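Local coordinates for MmeI (Methylophilus methylotrophus, PDB 5HR4), which is a Type IIL restriction-modification enzyme that binds DNA and probably methylates adenine bases using S-adenosyl-L-methionine, at residues L499-N504 against W517-A522; I559-A564 against P617-G622; K323-L328 against V371-E376; M798-G803 against N886-R891; G356-D361 against D468-K473. All blocks are in the same frame, centred on the assembly; numbering follows the deposited sequence.

Contact 1: residues L499-N504 against W517-A522; sequences LSVFGN and WYPKAA. With SFG (sinefungin), chain H.
P519 presses its ring between V501 and F502 of segment 499-504, and almost everything this contact buries lies round that proline. The valine meets it with one methyl: CG1 of V501 stands 3.6 Å from CB of P519, swung there by a chi1 of 168° that places this branch opposite the valine's backbone N. Its other methyl, CG2, reaches the aliphatic stem of K520, 4.2 Å from CG. F502 comes in from farther along, its side chain crossing that of the proline at about a right angle; CZ and CE1 of F502 both lie 3.5 Å from CG of P519, so the outer end of the phenyl does the touching, approached obliquely. L550 and L553 of helix 544-556 also pack on F502. Replacing F502 by an alanine would probably open a gap beside CG of P519, leaving V501 as its main partner from helix 492-502. The amine of K520 turns away to the carbonyl of I464 and to the ring of W466. One turn back, W517 meets the adenine of sinefungin at its indole edge, with CZ2 3.6 Å from C6 of the ligand, while its NE1 is held by the carbonyl of P362. No hydrogen bond joins the two segments: they fit by apolar shape alone, and the polar and ligand-binding work of helix 517-524 falls to its other sides.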
# COMPACT_ATOMS: atom_id res chain seq x y z
N LEU A 499 -10.06 3.83 -15.69
CA LEU A 499 -10.01 4.09 -17.12
C LEU A 499 -10.44 5.51 -17.47
O LEU A 499 -9.95 6.08 -18.45
CB LEU A 499 -10.87 3.05 -17.85
CG LEU A 499 -10.29 1.63 -17.76
CD1 LEU A 499 -11.02 0.65 -18.64
CD2 LEU A 499 -8.80 1.66 -18.11
N SER A 500 -11.34 6.12 -16.67
CA SER A 500 -11.67 7.53 -16.86
C SER A 500 -10.44 8.42 -16.71
O SER A 500 -10.25 9.38 -17.47
CB SER A 500 -12.77 7.97 -15.88
N VAL A 501 -9.57 8.10 -15.76
CA VAL A 501 -8.41 8.95 -15.48
C VAL A 501 -7.34 8.80 -16.56
O VAL A 501 -6.67 9.77 -16.93
CB VAL A 501 -7.86 8.62 -14.08
CG1 VAL A 501 -6.51 9.25 -13.88
CG2 VAL A 501 -8.84 9.10 -13.02
N PHE A 502 -7.15 7.58 -17.09
CA PHE A 502 -6.13 7.31 -18.09
C PHE A 502 -6.65 7.31 -19.53
O PHE A 502 -5.89 6.98 -20.44
CB PHE A 502 -5.45 5.96 -17.82
CG PHE A 502 -4.51 5.99 -16.65
CD1 PHE A 502 -3.21 6.42 -16.80
CD2 PHE A 502 -4.93 5.59 -15.39
CE1 PHE A 502 -2.36 6.46 -15.72
CE2 PHE A 502 -4.09 5.62 -14.32
CZ PHE A 502 -2.80 6.06 -14.48
N GLY A 503 -7.92 7.66 -19.76
CA GLY A 503 -8.40 7.76 -21.13
C GLY A 503 -8.34 6.44 -21.87
O GLY A 503 -8.70 5.38 -21.34
N ASN A 504 -7.88 6.49 -23.13
CA ASN A 504 -7.81 5.33 -24.00
C ASN A 504 -6.41 4.71 -24.11
O ASN A 504 -6.13 3.99 -25.07
CB ASN A 504 -8.31 5.69 -25.40
N TRP A 517 -4.54 8.18 -8.83
CA TRP A 517 -4.38 9.50 -8.21
C TRP A 517 -3.24 10.31 -8.81
O TRP A 517 -3.23 11.53 -8.65
CB TRP A 517 -4.18 9.39 -6.70
CG TRP A 517 -5.45 9.24 -5.93
CD1 TRP A 517 -6.02 10.15 -5.09
CD2 TRP A 517 -6.33 8.12 -5.96
NE1 TRP A 517 -7.20 9.66 -4.58
CE2 TRP A 517 -7.41 8.41 -5.10
CE3 TRP A 517 -6.31 6.89 -6.62
CZ2 TRP A 517 -8.45 7.51 -4.88
CZ3 TRP A 517 -7.35 6.00 -6.41
CH2 TRP A 517 -8.41 6.32 -5.55
N TYR A 518 -2.28 9.67 -9.50
CA TYR A 518 -1.14 10.42 -10.03
C TYR A 518 -1.52 11.31 -11.21
O TYR A 518 -1.15 12.50 -11.20
CB TYR A 518 -0.01 9.45 -10.40
CG TYR A 518 0.74 8.91 -9.21
CD1 TYR A 518 0.19 7.93 -8.39
CD2 TYR A 518 2.03 9.36 -8.92
CE1 TYR A 518 0.87 7.43 -7.31
CE2 TYR A 518 2.73 8.87 -7.84
CZ TYR A 518 2.15 7.91 -7.04
OH TYR A 518 2.84 7.41 -5.97
N PRO A 519 -2.22 10.83 -12.25
CA PRO A 519 -2.64 11.76 -13.31
C PRO A 519 -3.61 12.81 -12.82
O PRO A 519 -3.56 13.95 -13.31
CB PRO A 519 -3.30 10.84 -14.35
CG PRO A 519 -2.75 9.50 -14.06
CD PRO A 519 -2.58 9.45 -12.58
N LYS A 520 -4.49 12.46 -11.88
CA LYS A 520 -5.36 13.46 -11.26
C LYS A 520 -4.54 14.61 -10.71
O LYS A 520 -4.65 15.75 -11.19
CB LYS A 520 -6.20 12.81 -10.16
CG LYS A 520 -7.53 12.30 -10.66
CD LYS A 520 -8.38 13.45 -11.15
CE LYS A 520 -9.86 13.20 -10.95
NZ LYS A 520 -10.69 14.32 -11.50
N ALA A 521 -3.70 14.33 -9.71
CA ALA A 521 -2.78 15.34 -9.18
C ALA A 521 -2.02 16.03 -10.29
O ALA A 521 -1.94 17.27 -10.32
CB ALA A 521 -1.80 14.69 -8.20
N ALA A 522 -1.50 15.26 -11.25
CA ALA A 522 -0.70 15.85 -12.33
C ALA A 522 -1.52 16.83 -13.17
O ALA A 522 -1.01 17.86 -13.60
CB ALA A 522 -0.11 14.76 -13.21
N SFG H . -4.44 7.97 5.12
CA SFG H . -5.65 7.54 5.80
C SFG H . -5.30 7.42 7.27
O SFG H . -4.13 7.67 7.64
OXT SFG H . -6.16 7.08 8.12
CB SFG H . -6.11 6.20 5.26
CG SFG H . -6.28 6.33 3.75
CD SFG H . -6.47 4.93 3.22
NE SFG H . -5.15 4.34 3.10
C5' SFG H . -7.21 4.92 1.88
C4' SFG H . -8.59 5.67 1.89
O4' SFG H . -8.95 5.91 0.66
C3' SFG H . -9.75 4.83 2.46
O3' SFG H . -10.16 5.42 3.61
C2' SFG H . -10.86 4.84 1.37
O2' SFG H . -12.22 5.05 1.96
C1' SFG H . -10.56 5.85 0.63
N9 SFG H . -10.88 5.68 -0.76
C8 SFG H . -10.79 4.57 -1.49
N7 SFG H . -11.14 4.87 -2.74
C5 SFG H . -11.45 6.16 -2.78
C6 SFG H . -11.88 6.96 -3.81
N6 SFG H . -12.14 6.69 -5.20
N1 SFG H . -12.14 8.25 -3.62
C2 SFG H . -11.96 8.77 -2.38
N3 SFG H . -11.54 7.99 -1.36
C4 SFG H . -11.28 6.67 -1.56

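Contact 2: residues I559-A564 against P617-G622; sequences IKINFA and PYLRDG
L619 and the backbone CA of P617 meet I561 and A564 of the strand, while Y618, between them in the chain, sends its ring the other way. One face of that phenol carries the guanidinium of R620, whose NH2 sits 3.0 Å above the ring plane, displaced toward the rim; in return CB of Y618 lies over one face of the guanidinium. With these two groups folded together on the far side, the contact itself is aliphatic. L619, held in a left-handed backbone conformation (phi 66°), extends its CD2 methyl to 3.7 Å from CB of A564. The same CD2 is 4.4 Å from CD1 of I561, which also lies 4.4 Å from CA of P617, so the isoleucine tip rests loosely against the turn. I561 and A564 can both look toward the loop because N562 and F563 form a classic beta bulge opposite G586, which breaks the alternation of the strand. Around them, W551 of helix 544-556 touches both I561 and P617, V547 of that helix adds to P617 and Y618, and V583 and I585 of strand 581-588 cover L619. A564 is bonded through its backbone to strand 595-599; the 617-622 loop packs against both this sheet and helix 544-556.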
# COMPACT_ATOMS: atom_id res chain seq x y z
N ILE A 559 5.81 16.01 -15.03
CA ILE A 559 5.98 15.58 -13.64
C ILE A 559 7.43 15.17 -13.42
O ILE A 559 8.01 14.42 -14.20
CB ILE A 559 5.03 14.43 -13.30
CG1 ILE A 559 3.58 14.91 -13.34
CG2 ILE A 559 5.36 13.93 -11.90
CD1 ILE A 559 3.24 15.84 -12.22
N LYS A 560 8.00 15.67 -12.32
CA LYS A 560 9.37 15.42 -11.96
C LYS A 560 9.39 14.87 -10.54
O LYS A 560 8.65 15.36 -9.68
CB LYS A 560 10.18 16.73 -12.07
N ILE A 561 10.18 13.82 -10.30
CA ILE A 561 10.26 13.20 -8.97
C ILE A 561 11.36 13.87 -8.18
O ILE A 561 12.53 13.85 -8.59
CB ILE A 561 10.52 11.69 -9.05
CG1 ILE A 561 9.49 10.98 -9.93
CG2 ILE A 561 10.48 11.09 -7.66
CD1 ILE A 561 9.86 9.54 -10.11
N ASN A 562 11.02 14.41 -7.01
CA ASN A 562 11.96 15.19 -6.21
C ASN A 562 12.53 14.44 -5.02
O ASN A 562 13.67 14.71 -4.63
CB ASN A 562 11.28 16.46 -5.72
CG ASN A 562 11.01 17.41 -6.86
OD1 ASN A 562 11.93 17.74 -7.62
ND2 ASN A 562 9.73 17.81 -7.03
N PHE A 563 11.77 13.53 -4.43
CA PHE A 563 12.34 12.63 -3.44
C PHE A 563 11.50 11.37 -3.45
O PHE A 563 10.40 11.35 -4.00
CB PHE A 563 12.38 13.27 -2.05
CG PHE A 563 11.03 13.37 -1.38
CD1 PHE A 563 10.55 12.33 -0.59
CD2 PHE A 563 10.26 14.50 -1.52
CE1 PHE A 563 9.32 12.42 0.04
CE2 PHE A 563 9.02 14.60 -0.90
CZ PHE A 563 8.55 13.56 -0.12
N ALA A 564 12.04 10.32 -2.86
CA ALA A 564 11.37 9.03 -2.89
C ALA A 564 11.93 8.15 -1.80
O ALA A 564 13.14 8.14 -1.57
CB ALA A 564 11.54 8.35 -4.26
N PRO A 617 11.78 6.58 -12.78
CA PRO A 617 10.45 5.98 -12.58
C PRO A 617 10.50 4.67 -11.78
O PRO A 617 9.51 4.32 -11.13
CB PRO A 617 9.93 5.77 -14.01
CG PRO A 617 11.12 6.01 -14.93
CD PRO A 617 12.07 6.90 -14.18
N TYR A 618 11.63 3.96 -11.79
CA TYR A 618 11.87 2.85 -10.87
C TYR A 618 12.36 3.30 -9.49
O TYR A 618 12.62 2.45 -8.63
CB TYR A 618 12.91 1.89 -11.46
CG TYR A 618 12.63 1.34 -12.84
CD1 TYR A 618 13.07 1.99 -13.98
CD2 TYR A 618 11.92 0.14 -12.99
CE1 TYR A 618 12.82 1.46 -15.24
CE2 TYR A 618 11.66 -0.38 -14.23
CZ TYR A 618 12.12 0.27 -15.35
OH TYR A 618 11.85 -0.26 -16.60
N LEU A 619 12.48 4.62 -9.26
CA LEU A 619 13.04 5.22 -8.04
C LEU A 619 14.52 4.90 -7.86
O LEU A 619 14.99 4.75 -6.74
CB LEU A 619 12.28 4.79 -6.78
CG LEU A 619 10.77 4.92 -6.84
CD1 LEU A 619 10.18 4.51 -5.51
CD2 LEU A 619 10.43 6.35 -7.16
N ARG A 620 15.26 4.79 -8.96
CA ARG A 620 16.70 4.61 -8.90
C ARG A 620 17.43 5.86 -9.37
O ARG A 620 16.89 6.71 -10.08
CB ARG A 620 17.15 3.42 -9.75
CG ARG A 620 16.80 2.06 -9.19
CD ARG A 620 17.40 0.98 -10.07
NE ARG A 620 16.83 1.04 -11.41
CZ ARG A 620 15.94 0.17 -11.88
NH1 ARG A 620 15.54 -0.85 -11.13
NH2 ARG A 620 15.47 0.31 -13.11
N ASP A 621 18.70 5.96 -8.99
CA ASP A 621 19.54 7.03 -9.51
C ASP A 621 20.08 6.56 -10.86
O ASP A 621 21.07 5.84 -10.93
CB ASP A 621 20.65 7.38 -8.54
CG ASP A 621 21.37 8.65 -8.93
OD1 ASP A 621 21.05 9.16 -10.03
OD2 ASP A 621 22.23 9.12 -8.14
N GLY A 622 19.41 6.95 -11.93
CA GLY A 622 19.88 6.59 -13.24
C GLY A 622 19.09 7.28 -14.33
O GLY A 622 18.40 8.27 -14.08

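Contact 3: residues K323-L328 against V371-E376; sequences KLIKPL and VITYRE
I325 overlaps I372 and T373 with both its methyl groups, CD1 and CG2, and it carries nearly all of this helix-helix contact. CD1 of I325 reaches 3.9 Å from CG2 of I372, the two side chains crossing at about a right angle, while CG2 of I325 lies 3.8 Å from OG1 of T373. A chi1 of 66° puts CG1 of I325 between its backbone N and carbonyl carbon and turns CG2 toward the threonine. The hydroxyl offers no bond across the gap; OG1 of T373 is hydrogen-bonded to the carbonyl of F369, in the preceding turn of its own helix. CG of E376 closes the far end at 4.4 Å from CD1 of I325, its carboxylate drawn into a salt bridge with NH1 of R375. The segment axes approach to 11.0 Å and cross at -48°. I325 also packs on L479 of strand 477-480, so the pair forms part of a helical layer over the parallel half of the sheet, as in Rossmann-like methyltransferase domains.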
# COMPACT_ATOMS: atom_id res chain seq x y z
N LYS A 323 7.71 10.41 7.66
CA LYS A 323 8.67 10.26 6.56
C LYS A 323 8.20 10.96 5.30
O LYS A 323 9.01 11.21 4.40
CB LYS A 323 8.95 8.79 6.18
CG LYS A 323 8.64 7.74 7.19
CD LYS A 323 8.37 6.43 6.47
CE LYS A 323 9.22 5.31 7.02
NZ LYS A 323 8.88 4.03 6.34
N LEU A 324 6.90 11.25 5.19
CA LEU A 324 6.40 11.89 3.99
C LEU A 324 6.33 13.41 4.13
O LEU A 324 6.72 14.14 3.20
CB LEU A 324 5.03 11.30 3.64
CG LEU A 324 4.38 11.73 2.33
CD1 LEU A 324 3.44 10.64 1.97
CD2 LEU A 324 3.61 13.04 2.47
N ILE A 325 5.86 13.93 5.27
CA ILE A 325 5.76 15.39 5.39
C ILE A 325 7.08 16.07 5.76
O ILE A 325 7.21 17.28 5.54
CB ILE A 325 4.67 15.80 6.40
CG1 ILE A 325 5.06 15.38 7.82
CG2 ILE A 325 3.29 15.24 5.98
CD1 ILE A 325 4.02 15.72 8.87
N LYS A 326 8.06 15.36 6.32
CA LYS A 326 9.31 16.05 6.64
C LYS A 326 10.02 16.53 5.38
O LYS A 326 10.30 17.74 5.29
CB LYS A 326 10.24 15.17 7.49
CG LYS A 326 9.83 15.01 8.97
CD LYS A 326 10.62 13.86 9.62
CE LYS A 326 11.69 14.36 10.60
NZ LYS A 326 12.56 15.39 9.96
N PRO A 327 10.29 15.69 4.38
CA PRO A 327 10.83 16.22 3.12
C PRO A 327 9.85 17.09 2.36
O PRO A 327 10.28 18.01 1.66
CB PRO A 327 11.18 14.95 2.32
CG PRO A 327 11.05 13.82 3.27
CD PRO A 327 10.07 14.23 4.30
N LEU A 328 8.54 16.83 2.43
CA LEU A 328 7.62 17.60 1.59
C LEU A 328 7.63 19.08 1.97
O LEU A 328 7.78 19.95 1.10
CB LEU A 328 6.20 17.04 1.67
CG LEU A 328 5.23 17.55 0.58
CD1 LEU A 328 5.80 17.34 -0.83
CD2 LEU A 328 3.83 16.92 0.70
N VAL A 371 -4.12 15.51 10.42
CA VAL A 371 -4.01 15.72 11.85
C VAL A 371 -2.55 15.89 12.25
O VAL A 371 -2.18 16.89 12.88
CB VAL A 371 -4.70 14.58 12.62
CG1 VAL A 371 -4.26 14.55 14.07
CG2 VAL A 371 -6.21 14.74 12.55
N ILE A 372 -1.69 14.94 11.86
CA ILE A 372 -0.26 15.08 12.12
C ILE A 372 0.27 16.41 11.57
O ILE A 372 1.06 17.08 12.24
CB ILE A 372 0.53 13.90 11.53
CG1 ILE A 372 0.07 12.61 12.16
CG2 ILE A 372 2.03 14.07 11.83
CD1 ILE A 372 0.31 12.63 13.65
N THR A 373 -0.13 16.79 10.35
CA THR A 373 0.40 18.02 9.78
C THR A 373 -0.01 19.22 10.62
O THR A 373 0.82 20.06 10.98
CB THR A 373 -0.08 18.22 8.34
OG1 THR A 373 0.44 17.19 7.50
CG2 THR A 373 0.39 19.58 7.84
N TYR A 374 -1.30 19.30 10.96
CA TYR A 374 -1.77 20.42 11.75
C TYR A 374 -1.10 20.45 13.12
O TYR A 374 -0.89 21.54 13.67
CB TYR A 374 -3.31 20.35 11.87
CG TYR A 374 -3.93 21.38 12.78
CD1 TYR A 374 -3.89 22.73 12.46
CD2 TYR A 374 -4.57 21.00 13.95
CE1 TYR A 374 -4.44 23.69 13.29
CE2 TYR A 374 -5.14 21.95 14.79
CZ TYR A 374 -5.07 23.29 14.45
OH TYR A 374 -5.63 24.23 15.27
N ARG A 375 -0.74 19.30 13.67
CA ARG A 375 -0.11 19.30 14.99
C ARG A 375 1.33 19.82 14.90
O ARG A 375 1.76 20.62 15.73
CB ARG A 375 -0.16 17.90 15.60
CG ARG A 375 0.95 17.66 16.60
CD ARG A 375 0.65 16.53 17.55
NE ARG A 375 0.90 15.20 16.98
CZ ARG A 375 2.10 14.77 16.59
NH1 ARG A 375 3.14 15.58 16.69
NH2 ARG A 375 2.25 13.55 16.09
N GLU A 376 2.07 19.37 13.89
CA GLU A 376 3.40 19.91 13.67
C GLU A 376 3.37 21.41 13.43
O GLU A 376 4.22 22.16 13.94
CB GLU A 376 4.05 19.18 12.49
CG GLU A 376 4.24 17.71 12.80
CD GLU A 376 5.05 17.53 14.07
OE1 GLU A 376 6.16 18.10 14.14
OE2 GLU A 376 4.56 16.87 15.01

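Contact 4: residues M798-G803 against N886-R891; sequences MRNVGG and NTEIAR
R799 and E888 meet with their flat groups almost perpendicular, the guanidinium and carboxylate planes 88° apart. Only one nitrogen therefore grips the acid: NH1 of R799 forms a salt bridge of 2.7 Å with OE1 of E888, and the paired, in-plane arrangement of two N-H groups on two oxygens is not made. The other oxygen, OE2 of E888, lies over the arginine stem, 3.3 Å from CD of R799. A bend at chi2 folds the glutamate back so that its carboxylate crosses the arginine chain. E888 opens helix 888-903, whose N-cap is T887: OG1 of T887 accepts from N of A890 over 3.1 Å at 167°. A negative side chain in this first turn would probably be stabilised by the helix end as well as by the arginine. The helices joined belong to the target recognition and C-terminal domains, close to the bound DNA. A leucine in place of R799 would probably leave the carboxylate of E888 without its cationic mate at this interdomain surface. The amide of N800 runs past the carboxylate in the opposite direction, their planes 20° apart; its ND2 stays 3.8 Å from OE2 of E888 and is hydrogen-bonded to the carbonyl of C796.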
# COMPACT_ATOMS: atom_id res chain seq x y z
N MET A 798 16.93 -9.08 -14.23
CA MET A 798 15.71 -9.52 -13.55
C MET A 798 15.38 -8.67 -12.32
O MET A 798 14.22 -8.30 -12.11
CB MET A 798 15.85 -11.00 -13.16
CG MET A 798 14.72 -11.54 -12.30
SD MET A 798 14.88 -11.23 -10.52
CE MET A 798 16.44 -12.02 -10.13
N ARG A 799 16.40 -8.36 -11.49
CA ARG A 799 16.20 -7.58 -10.27
C ARG A 799 15.70 -6.18 -10.55
O ARG A 799 14.98 -5.60 -9.72
CB ARG A 799 17.51 -7.45 -9.50
CG ARG A 799 17.69 -8.39 -8.32
CD ARG A 799 19.09 -8.26 -7.77
NE ARG A 799 19.65 -9.59 -7.57
CZ ARG A 799 20.66 -10.11 -8.25
NH1 ARG A 799 21.30 -9.41 -9.18
NH2 ARG A 799 21.05 -11.34 -7.98
N ASN A 800 16.07 -5.60 -11.69
CA ASN A 800 15.79 -4.20 -11.97
C ASN A 800 14.56 -3.95 -12.82
O ASN A 800 13.79 -3.03 -12.53
CB ASN A 800 17.01 -3.56 -12.62
CG ASN A 800 18.05 -3.21 -11.62
OD1 ASN A 800 17.98 -2.16 -10.99
ND2 ASN A 800 19.00 -4.11 -11.42
N VAL A 801 14.34 -4.73 -13.88
CA VAL A 801 13.19 -4.49 -14.74
C VAL A 801 12.07 -5.48 -14.51
O VAL A 801 10.98 -5.27 -15.06
CB VAL A 801 13.58 -4.51 -16.24
CG1 VAL A 801 14.85 -3.72 -16.46
CG2 VAL A 801 13.72 -5.94 -16.73
N GLY A 802 12.30 -6.55 -13.75
CA GLY A 802 11.22 -7.46 -13.40
C GLY A 802 10.27 -6.81 -12.43
O GLY A 802 10.38 -5.63 -12.07
N GLY A 803 9.29 -7.58 -12.00
CA GLY A 803 8.35 -7.16 -10.98
C GLY A 803 8.63 -7.90 -9.69
O GLY A 803 9.62 -8.64 -9.58
N ASN A 886 31.90 -3.94 -10.84
CA ASN A 886 31.30 -5.18 -10.31
C ASN A 886 30.39 -4.89 -9.11
O ASN A 886 30.55 -5.46 -8.02
CB ASN A 886 32.36 -6.22 -9.94
N THR A 887 29.42 -4.01 -9.33
CA THR A 887 28.40 -3.64 -8.36
C THR A 887 27.04 -3.65 -9.04
O THR A 887 26.93 -3.52 -10.27
CB THR A 887 28.66 -2.24 -7.78
OG1 THR A 887 28.52 -1.27 -8.83
CG2 THR A 887 30.07 -2.12 -7.21
N GLU A 888 25.97 -3.81 -8.25
CA GLU A 888 24.65 -3.77 -8.88
C GLU A 888 24.40 -2.42 -9.55
O GLU A 888 23.74 -2.37 -10.59
CB GLU A 888 23.56 -4.11 -7.86
CG GLU A 888 23.30 -5.64 -7.64
CD GLU A 888 22.36 -6.28 -8.71
OE1 GLU A 888 22.81 -7.19 -9.43
OE2 GLU A 888 21.17 -5.89 -8.82
N ILE A 889 24.99 -1.33 -9.02
CA ILE A 889 24.85 -0.00 -9.63
C ILE A 889 25.45 0.02 -11.03
O ILE A 889 24.80 0.44 -12.00
CB ILE A 889 25.51 1.08 -8.75
CG1 ILE A 889 24.89 1.14 -7.36
CG2 ILE A 889 25.41 2.44 -9.44
CD1 ILE A 889 23.94 2.30 -7.17
N ALA A 890 26.72 -0.38 -11.15
CA ALA A 890 27.42 -0.25 -12.42
C ALA A 890 26.89 -1.24 -13.45
O ALA A 890 26.82 -0.92 -14.64
CB ALA A 890 28.92 -0.44 -12.22
N ARG A 891 26.52 -2.45 -13.00
CA ARG A 891 25.93 -3.44 -13.91
C ARG A 891 24.57 -2.98 -14.44
O ARG A 891 24.35 -2.97 -15.66
CB ARG A 891 25.83 -4.80 -13.22
CG ARG A 891 27.16 -5.59 -13.17
CD ARG A 891 27.00 -7.00 -12.60
NE ARG A 891 28.01 -7.93 -13.13
CZ ARG A 891 29.12 -8.27 -12.49
NH1 ARG A 891 29.39 -7.77 -11.29
NH2 ARG A 891 29.98 -9.11 -13.04

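Contact 5: residues G356-D361 against D468-K473; sequences GLTFFD and DVLEAK
The first strand of the methyltransferase sheet, 359-361, meets the loop leading to strand 477-480 through F360 and the preceding T358, which face V469 and L470. The phenyl ring is the broad surface here. Its outer end touches the valine, with CE1 of F360 4.0 Å from CG1 of V469 and CZ of F360 4.0 Å from CB of V469. Nearer the ring's root, CD2 of F360 lies 4.4 Å from CB of L470, which approaches from the same side as the valine; both approaches are oblique. With chi1 at -170°, the phenyl swings opposite its own backbone N and out over the loop. W466 meets the same ring edge to face. This strand is third in a 3-2-1-4-5-7-6 order, the signature of class I Rossmann-like methyltransferases, and it is hydrogen-bonded through the backbone to strand 409-413 at F359 and D361 and to strand 477-480 at F360. Alternation along it sends F359 to the opposite side, under helix 368-388, so the loop covers one face of the sheet and that helix the other. L470 then fills the space beside T358: its CD2 lies 3.9 Å from OG1 of T358 and 4.0 Å from CB of T358. The threonine hydroxyl is hydrogen-bonded to the carbonyl of K474, while the carbonyl of L470 is held by the hydroxyl of Y524.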
# COMPACT_ATOMS: atom_id res chain seq x y z
N GLY A 356 -1.11 30.99 5.65
CA GLY A 356 -1.65 30.85 4.31
C GLY A 356 -1.39 29.53 3.62
O GLY A 356 -1.69 29.41 2.43
N LEU A 357 -0.82 28.54 4.32
CA LEU A 357 -0.51 27.24 3.74
C LEU A 357 -1.73 26.33 3.79
O LEU A 357 -2.40 26.24 4.82
CB LEU A 357 0.64 26.57 4.49
CG LEU A 357 2.08 27.07 4.42
CD1 LEU A 357 2.91 26.19 5.33
CD2 LEU A 357 2.64 27.01 3.01
N THR A 358 -2.03 25.66 2.68
CA THR A 358 -3.17 24.75 2.61
C THR A 358 -2.70 23.33 2.31
O THR A 358 -1.76 23.13 1.53
CB THR A 358 -4.20 25.21 1.56
OG1 THR A 358 -3.54 25.43 0.30
CG2 THR A 358 -4.85 26.50 1.97
N PHE A 359 -3.36 22.35 2.93
CA PHE A 359 -3.01 20.94 2.78
C PHE A 359 -4.21 20.15 2.26
O PHE A 359 -5.33 20.32 2.74
CB PHE A 359 -2.51 20.37 4.11
CG PHE A 359 -1.34 21.13 4.68
CD1 PHE A 359 -0.03 20.74 4.40
CD2 PHE A 359 -1.54 22.27 5.45
CE1 PHE A 359 1.03 21.44 4.88
CE2 PHE A 359 -0.46 22.97 5.95
CZ PHE A 359 0.82 22.55 5.67
N PHE A 360 -3.95 19.25 1.31
CA PHE A 360 -5.00 18.61 0.52
C PHE A 360 -4.71 17.12 0.37
O PHE A 360 -3.82 16.73 -0.40
CB PHE A 360 -5.09 19.30 -0.85
CG PHE A 360 -6.27 18.91 -1.66
CD1 PHE A 360 -7.28 18.10 -1.15
CD2 PHE A 360 -6.39 19.38 -2.97
CE1 PHE A 360 -8.37 17.73 -1.93
CE2 PHE A 360 -7.47 19.03 -3.75
CZ PHE A 360 -8.47 18.19 -3.23
N ASP A 361 -5.49 16.29 1.06
CA ASP A 361 -5.35 14.83 1.01
C ASP A 361 -6.50 14.19 0.22
O ASP A 361 -7.59 13.96 0.79
CB ASP A 361 -5.28 14.26 2.43
CG ASP A 361 -4.98 12.74 2.47
OD1 ASP A 361 -5.01 12.06 1.41
OD2 ASP A 361 -4.73 12.22 3.59
N ASP A 468 -13.32 21.74 -6.92
CA ASP A 468 -14.51 22.03 -6.11
C ASP A 468 -14.22 21.93 -4.62
O ASP A 468 -14.95 22.52 -3.81
CB ASP A 468 -15.65 21.10 -6.50
CG ASP A 468 -16.03 21.23 -7.95
OD1 ASP A 468 -15.76 22.32 -8.53
OD2 ASP A 468 -16.58 20.26 -8.52
N VAL A 469 -13.19 21.19 -4.23
CA VAL A 469 -12.77 21.14 -2.83
C VAL A 469 -11.85 22.30 -2.50
O VAL A 469 -11.95 22.89 -1.42
CB VAL A 469 -12.09 19.79 -2.53
CG1 VAL A 469 -11.74 19.67 -1.04
CG2 VAL A 469 -12.98 18.65 -3.00
N LEU A 470 -10.94 22.61 -3.41
CA LEU A 470 -9.91 23.62 -3.17
C LEU A 470 -9.40 24.08 -4.52
O LEU A 470 -8.89 23.26 -5.30
CB LEU A 470 -8.77 23.06 -2.31
CG LEU A 470 -7.59 24.02 -2.12
CD1 LEU A 470 -8.11 25.36 -1.64
CD2 LEU A 470 -6.56 23.48 -1.13
N GLU A 471 -9.54 25.37 -4.81
CA GLU A 471 -8.97 25.90 -6.04
C GLU A 471 -7.45 25.72 -6.03
O GLU A 471 -6.76 26.08 -5.06
CB GLU A 471 -9.36 27.36 -6.21
N ALA A 472 -6.92 25.15 -7.12
CA ALA A 472 -5.49 24.88 -7.25
C ALA A 472 -4.64 26.11 -6.93
O ALA A 472 -3.59 26.00 -6.29
CB ALA A 472 -5.18 24.37 -8.65
N LYS A 473 -5.06 27.29 -7.38
CA LYS A 473 -4.26 28.48 -7.13
C LYS A 473 -4.15 28.79 -5.65
O LYS A 473 -3.20 29.47 -5.24
CB LYS A 473 -4.82 29.69 -7.89

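Reading from the N terminus, contact 3 opens first, at 323-328, and contact 5 opens within it at 356-361. Contact 3 closes at 371-376, well before contact 5 closes at 468-473, so the two cross; T373 and F359 touch where helix 368-388 follows strand 359-361. The rest stand in series. Contact 1 closes a loop of only 12 residues beside the cofactor pocket, contact 2 ties the sheet to a turn 52 residues later, and contact 4 joins the target recognition and C-terminal domains across 82. A522 packs on I559 between contacts 1 and 2, F563 on P327 between 2 and 3, and R620 probably bonds N800 between 2 and 4.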